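Local coordinates for protein polyprenyl synthetase (Nonlabens dokdonensis, PDB 6KD7) that probably acts as a magnesium-dependent prenyltransferase that makes geranylgeranyl pyrophosphate, a member of the FPP/GGPP synthase family, at residues Leu48-Met53 with Met179-Ala184; Asp228-Lys233 with Glu265-Lys270. One frame throughout, in Å; residues are numbered along the deposited sequence.

Interaction 1 (Leu48-Met53 with Met179-Ala184)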
loop_
_atom_site.group_PDB
_atom_site.type_symbol
_atom_site.label_atom_id
_atom_site.label_comp_id
_atom_site.label_asym_id
_atom_site.label_seq_id
_atom_site.Cartn_x
_atom_site.Cartn_y
_atom_site.Cartn_z
ATOM N N LEU A 48 11.147 -20.188 -42.723
ATOM C CA LEU A 48 11.984 -21.269 -43.317
ATOM C C LEU A 48 11.158 -22.094 -44.315
ATOM O O LEU A 48 11.627 -22.337 -45.435
ATOM C CB LEU A 48 12.552 -22.154 -42.221
ATOM C CG LEU A 48 13.335 -21.433 -41.149
ATOM C CD1 LEU A 48 13.834 -22.427 -40.119
ATOM C CD2 LEU A 48 14.491 -20.638 -41.723
ATOM N N MET A 49 9.932 -22.445 -43.979
ATOM C CA MET A 49 9.090 -23.256 -44.869
ATOM C C MET A 49 8.845 -22.468 -46.156
ATOM O O MET A 49 8.920 -23.075 -47.237
ATOM C CB MET A 49 7.746 -23.604 -44.216
ATOM C CG MET A 49 7.851 -24.671 -43.105
ATOM S SD MET A 49 6.383 -24.650 -42.030
ATOM C CE MET A 49 5.191 -25.268 -43.202
ATOM N N SER A 50 8.503 -21.183 -46.041
ATOM C CA SER A 50 8.192 -20.283 -47.185
ATOM C C SER A 50 9.413 -20.226 -48.109
ATOM O O SER A 50 9.276 -20.422 -49.313
ATOM C CB SER A 50 7.845 -18.906 -46.718
ATOM O OG SER A 50 7.268 -18.143 -47.763
ATOM N N ALA A 51 10.569 -19.962 -47.532
ATOM C CA ALA A 51 11.844 -19.909 -48.235
ATOM C C ALA A 51 11.993 -21.212 -49.052
ATOM O O ALA A 51 12.049 -21.110 -50.264
ATOM C CB ALA A 51 12.952 -19.695 -47.249
ATOM N N GLU A 52 11.984 -22.380 -48.418
ATOM C CA GLU A 52 12.214 -23.684 -49.101
ATOM C C GLU A 52 11.210 -23.888 -50.248
ATOM O O GLU A 52 11.654 -24.073 -51.383
ATOM C CB GLU A 52 12.138 -24.823 -48.104
ATOM C CG GLU A 52 13.363 -24.885 -47.245
ATOM C CD GLU A 52 13.368 -26.086 -46.308
ATOM O OE1 GLU A 52 12.262 -26.660 -46.072
ATOM O OE2 GLU A 52 14.467 -26.424 -45.814
ATOM N N MET A 53 9.923 -23.790 -49.965
ATOM C CA MET A 53 8.846 -23.927 -50.953
ATOM C C MET A 53 9.106 -23.077 -52.188
ATOM O O MET A 53 8.510 -23.396 -53.211
ATOM C CB MET A 53 7.517 -23.431 -50.404
ATOM C CG MET A 53 6.893 -24.378 -49.414
ATOM S SD MET A 53 5.445 -23.667 -48.509
ATOM C CE MET A 53 5.178 -22.115 -49.375
ATOM N N MET A 179 8.253 -12.945 -45.541
ATOM C CA MET A 179 9.714 -12.699 -45.470
ATOM C C MET A 179 10.466 -13.852 -46.161
ATOM O O MET A 179 11.625 -13.630 -46.642
ATOM C CB MET A 179 10.229 -12.536 -44.023
ATOM C CG MET A 179 9.729 -11.201 -43.405
ATOM S SD MET A 179 9.949 -11.009 -41.620
ATOM C CE MET A 179 11.689 -11.272 -41.431
ATOM N N GLY A 180 9.950 -15.074 -46.069
ATOM C CA GLY A 180 10.645 -16.227 -46.690
ATOM C C GLY A 180 10.566 -16.109 -48.197
ATOM O O GLY A 180 11.579 -16.291 -48.855
ATOM N N ALA A 181 9.401 -15.700 -48.681
ATOM C CA ALA A 181 9.109 -15.421 -50.091
ATOM C C ALA A 181 10.051 -14.306 -50.594
ATOM O O ALA A 181 10.652 -14.455 -51.673
ATOM C CB ALA A 181 7.646 -15.107 -50.237
ATOM N N ILE A 182 10.270 -13.255 -49.808
ATOM C CA ILE A 182 11.180 -12.152 -50.200
ATOM C C ILE A 182 12.578 -12.736 -50.341
ATOM O O ILE A 182 13.284 -12.369 -51.256
ATOM C CB ILE A 182 11.182 -11.014 -49.160
ATOM C CG1 ILE A 182 9.885 -10.212 -49.217
ATOM C CG2 ILE A 182 12.416 -10.131 -49.300
ATOM C CD1 ILE A 182 9.707 -9.356 -47.984
ATOM N N ILE A 183 12.985 -13.585 -49.417
ATOM C CA ILE A 183 14.362 -14.141 -49.490
ATOM C C ILE A 183 14.535 -15.034 -50.729
ATOM O O ILE A 183 15.661 -15.168 -51.188
ATOM C CB ILE A 183 14.735 -14.789 -48.152
ATOM C CG1 ILE A 183 14.875 -13.693 -47.092
ATOM C CG2 ILE A 183 15.997 -15.613 -48.282
ATOM C CD1 ILE A 183 14.775 -14.169 -45.682
ATOM N N ALA A 184 13.455 -15.643 -51.212
ATOM C CA ALA A 184 13.491 -16.552 -52.383
ATOM C C ALA A 184 13.420 -15.728 -53.675
ATOM O O ALA A 184 13.397 -16.338 -54.744
ATOM C CB ALA A 184 12.327 -17.532 -52.325
#
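A51 and S50 meet G180 where helix 42-54 lies against helix 158-183, and the three residues carry most of the buried surface. The encounter is a worked example of how small residues let helices approach closely: the axes come to 7.2 Å and run roughly parallel, with a signed crossing angle of -35°. A51 and G180 form the point of nearest backbone approach, their CA atoms 4.2 Å apart. The methyl of A51 approaches the glycine's carbonyl oxygen, with A51 CB 4.0 Å from G180 O, and the A51 backbone joins in through its CA at 3.7 Å from the same oxygen. S50 takes the other flank of the glycine, its CB 3.9 Å from G180 CA. A beta carbon built onto G180 would collide with S50 CB, so the closeness depends on the missing side chain.

The hydroxyl of S50 stands anti to the backbone N (chi1 -167°), which carries it beyond the glycine to the next residue. There S50 OG lies 3.4 Å from A181 N and close to the A181 methyl, while its hydrogen bond goes to the carbonyl of L177, one turn earlier in the helix. A buried polar atom is thus satisfied by the backbone of the partner helix. Four residues on from G180, the A184 methyl points toward helix 42-54 and touches A51 O at 4.1 Å. G180 and A184 have the spacing of a small-xxx-small pair, a pattern consistent with the close approach.

Other helices complete the bundle around this pair. I194 of helix 188-215 packs on both S50 and A181, helix 58-82 brings A61 to A51 and A64 to I183, and L315 of helix 309-322 touches M49 and M53.

Interaction 2 (Asp228-Lys233 with Glu265-Lys270)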
loop_
_atom_site.group_PDB
_atom_site.type_symbol
_atom_site.label_atom_id
_atom_site.label_comp_id
_atom_site.label_asym_id
_atom_site.label_seq_id
_atom_site.Cartn_x
_atom_site.Cartn_y
_atom_site.Cartn_z
ATOM N N ASP A 228 -10.220 -16.049 -19.960
ATOM C CA ASP A 228 -10.954 -15.002 -20.678
ATOM C C ASP A 228 -12.265 -14.714 -19.917
ATOM O O ASP A 228 -12.658 -13.526 -19.815
ATOM C CB ASP A 228 -11.185 -15.418 -22.123
ATOM C CG ASP A 228 -9.941 -15.429 -22.992
ATOM O OD1 ASP A 228 -8.959 -14.809 -22.571
ATOM O OD2 ASP A 228 -10.013 -16.046 -24.091
ATOM N N ILE A 229 -12.937 -15.752 -19.434
ATOM C CA ILE A 229 -14.201 -15.597 -18.676
ATOM C C ILE A 229 -13.922 -14.817 -17.376
ATOM O O ILE A 229 -14.561 -13.760 -17.157
ATOM C CB ILE A 229 -14.863 -16.944 -18.400
ATOM C CG1 ILE A 229 -15.402 -17.566 -19.693
ATOM C CG2 ILE A 229 -15.987 -16.699 -17.402
ATOM C CD1 ILE A 229 -15.764 -19.041 -19.591
ATOM N N ARG A 230 -12.960 -15.272 -16.593
ATOM C CA ARG A 230 -12.605 -14.624 -15.322
ATOM C C ARG A 230 -12.309 -13.137 -15.547
ATOM O O ARG A 230 -12.696 -12.304 -14.680
ATOM C CB ARG A 230 -11.413 -15.325 -14.703
ATOM C CG ARG A 230 -10.939 -14.627 -13.440
ATOM C CD ARG A 230 -9.924 -15.466 -12.687
ATOM N NE ARG A 230 -8.722 -15.558 -13.481
ATOM C CZ ARG A 230 -7.900 -14.545 -13.731
ATOM N NH1 ARG A 230 -8.108 -13.330 -13.228
ATOM N NH2 ARG A 230 -6.853 -14.764 -14.502
ATOM N N GLU A 231 -11.646 -12.789 -16.648
ATOM C CA GLU A 231 -11.180 -11.399 -16.891
ATOM C C GLU A 231 -12.208 -10.647 -17.727
ATOM O O GLU A 231 -11.961 -9.516 -18.095
ATOM C CB GLU A 231 -9.824 -11.416 -17.574
ATOM C CG GLU A 231 -8.726 -11.952 -16.677
ATOM C CD GLU A 231 -7.316 -11.808 -17.248
ATOM O OE1 GLU A 231 -7.183 -11.672 -18.487
ATOM O OE2 GLU A 231 -6.347 -11.848 -16.454
ATOM N N ASN A 232 -13.342 -11.269 -18.015
ATOM C CA ASN A 232 -14.413 -10.637 -18.808
ATOM C C ASN A 232 -13.857 -10.158 -20.152
ATOM O O ASN A 232 -14.346 -9.127 -20.618
ATOM C CB ASN A 232 -15.091 -9.498 -18.021
ATOM C CG ASN A 232 -15.623 -9.994 -16.695
ATOM O OD1 ASN A 232 -16.330 -11.015 -16.639
ATOM N ND2 ASN A 232 -15.227 -9.330 -15.626
ATOM N N LYS A 233 -12.970 -10.922 -20.801
ATOM C CA LYS A 233 -12.488 -10.562 -22.165
ATOM C C LYS A 233 -13.597 -10.893 -23.147
ATOM O O LYS A 233 -14.115 -12.029 -23.128
ATOM C CB LYS A 233 -11.212 -11.299 -22.544
ATOM C CG LYS A 233 -9.986 -10.826 -21.790
ATOM C CD LYS A 233 -8.881 -10.245 -22.657
ATOM C CE LYS A 233 -7.504 -10.579 -22.105
ATOM N NZ LYS A 233 -7.198 -9.832 -20.855
ATOM N N GLU A 265 -14.500 -20.045 -5.516
ATOM C CA GLU A 265 -15.648 -20.932 -5.803
ATOM C C GLU A 265 -16.641 -20.178 -6.682
ATOM O O GLU A 265 -17.348 -20.824 -7.520
ATOM C CB GLU A 265 -16.271 -21.396 -4.485
ATOM C CG GLU A 265 -15.222 -21.584 -3.397
ATOM C CD GLU A 265 -15.509 -22.811 -2.568
ATOM O OE1 GLU A 265 -16.617 -22.851 -2.009
ATOM O OE2 GLU A 265 -14.656 -23.742 -2.538
ATOM N N GLN A 266 -16.720 -18.852 -6.493
ATOM C CA GLN A 266 -17.641 -17.998 -7.294
ATOM C C GLN A 266 -17.078 -17.934 -8.721
ATOM O O GLN A 266 -17.884 -17.997 -9.680
ATOM C CB GLN A 266 -17.837 -16.624 -6.626
ATOM C CG GLN A 266 -18.698 -16.722 -5.374
ATOM C CD GLN A 266 -18.731 -15.520 -4.453
ATOM O OE1 GLN A 266 -17.792 -14.708 -4.367
ATOM N NE2 GLN A 266 -19.861 -15.426 -3.752
ATOM N N ILE A 267 -15.755 -17.816 -8.829
ATOM C CA ILE A 267 -15.034 -17.734 -10.132
ATOM C C ILE A 267 -15.275 -19.058 -10.879
ATOM O O ILE A 267 -15.833 -19.012 -12.012
ATOM C CB ILE A 267 -13.557 -17.392 -9.884
ATOM C CG1 ILE A 267 -13.454 -15.957 -9.352
ATOM C CG2 ILE A 267 -12.729 -17.621 -11.153
ATOM C CD1 ILE A 267 -12.048 -15.521 -8.942
ATOM N N ASP A 268 -15.068 -20.181 -10.190
ATOM C CA ASP A 268 -15.298 -21.521 -10.784
ATOM C C ASP A 268 -16.772 -21.654 -11.175
ATOM O O ASP A 268 -17.027 -22.122 -12.272
ATOM C CB ASP A 268 -14.866 -22.635 -9.834
ATOM C CG ASP A 268 -13.364 -22.696 -9.652
ATOM O OD1 ASP A 268 -12.669 -22.041 -10.418
ATOM O OD2 ASP A 268 -12.911 -23.390 -8.745
ATOM N N GLU A 269 -17.707 -21.201 -10.336
ATOM C CA GLU A 269 -19.135 -21.303 -10.735
ATOM C C GLU A 269 -19.397 -20.418 -11.952
ATOM O O GLU A 269 -20.227 -20.795 -12.779
ATOM C CB GLU A 269 -20.129 -21.022 -9.611
ATOM C CG GLU A 269 -21.559 -21.168 -10.094
ATOM C CD GLU A 269 -22.662 -20.893 -9.093
ATOM O OE1 GLU A 269 -23.801 -20.688 -9.523
ATOM O OE2 GLU A 269 -22.376 -20.885 -7.904
ATOM N N LYS A 270 -18.774 -19.243 -11.992
ATOM C CA LYS A 270 -18.948 -18.329 -13.143
ATOM C C LYS A 270 -18.430 -19.026 -14.405
ATOM O O LYS A 270 -19.128 -19.003 -15.406
ATOM C CB LYS A 270 -18.149 -17.045 -12.906
ATOM C CG LYS A 270 -18.213 -16.041 -14.044
ATOM C CD LYS A 270 -17.400 -14.798 -13.822
ATOM C CE LYS A 270 -17.553 -13.800 -14.944
ATOM N NZ LYS A 270 -16.802 -12.560 -14.679
HETATM O O HOH W 1 -14.726 -12.853 -13.069
#
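The flat carboxamide of N232 is met at its oxygen by the ammonium of K270, the two side chains crossing at about a right angle. The bond is short, 2.5 Å from K270 NZ to N232 OD1, with a C=O...donor angle of 130° and the nitrogen tilted only 16° from the carbonyl plane. At the other end of the amide, ND2 binds the carbonyl of L257, which fixes how the group is turned. The second flat group, the guanidinium of R230, makes a cation-pi contact with F259, while its NE is bridged to E224 and its NH2 to E231.

K270 reaches the amide as a fully extended chain. One water lies 2.6 Å from K270 NZ and donates to R230 O, linking lysine and helix end; the carbonyls of L257 and W254 add weak bonds. Lower down the chain, K270 CG rests 4.1 Å from I229 CG2. Beside it, R230 runs out extended as far as CD, which lies 3.9 Å from I267 CG2; the chain bends only beyond it, at chi3. An alanine in place of K270 would probably leave N232 OD1 without its charged mate, cost the water one anchor and open a gap beside I229.

The lysine thus grips the end of helix 227-230, which closes in a Schellman motif: N232 has positive phi, K233 N returns to D228 O at 2.8 Å, and N232 N bonds to I229 O. At its start this short helix is tied through D228 N to D213, the last aspartate of the second DDxxD motif characteristic of trans-prenyltransferases.

Overall arrangement
Interactions 1 and 2 illustrate how one largely helical prenyltransferase fold is fastened at opposite sides. Their centres are 43 Å apart, the nearest atoms about 26 Å, and the centre of the chain lies between them. They follow in series: interaction 1 joins helices 42-54 and 158-183 and closes before interaction 2 joins helices 227-230 and 264-281. No helix is shared by the two. Both relate to the active centre indirectly. R43 of the pyrophosphate pocket belongs to helix 42-54, and helices 58-82 and 188-215, which flank interaction 1, supply H72, L76 and F205. At interaction 2 the R230 side chain is about 13 Å from a magnesium ion.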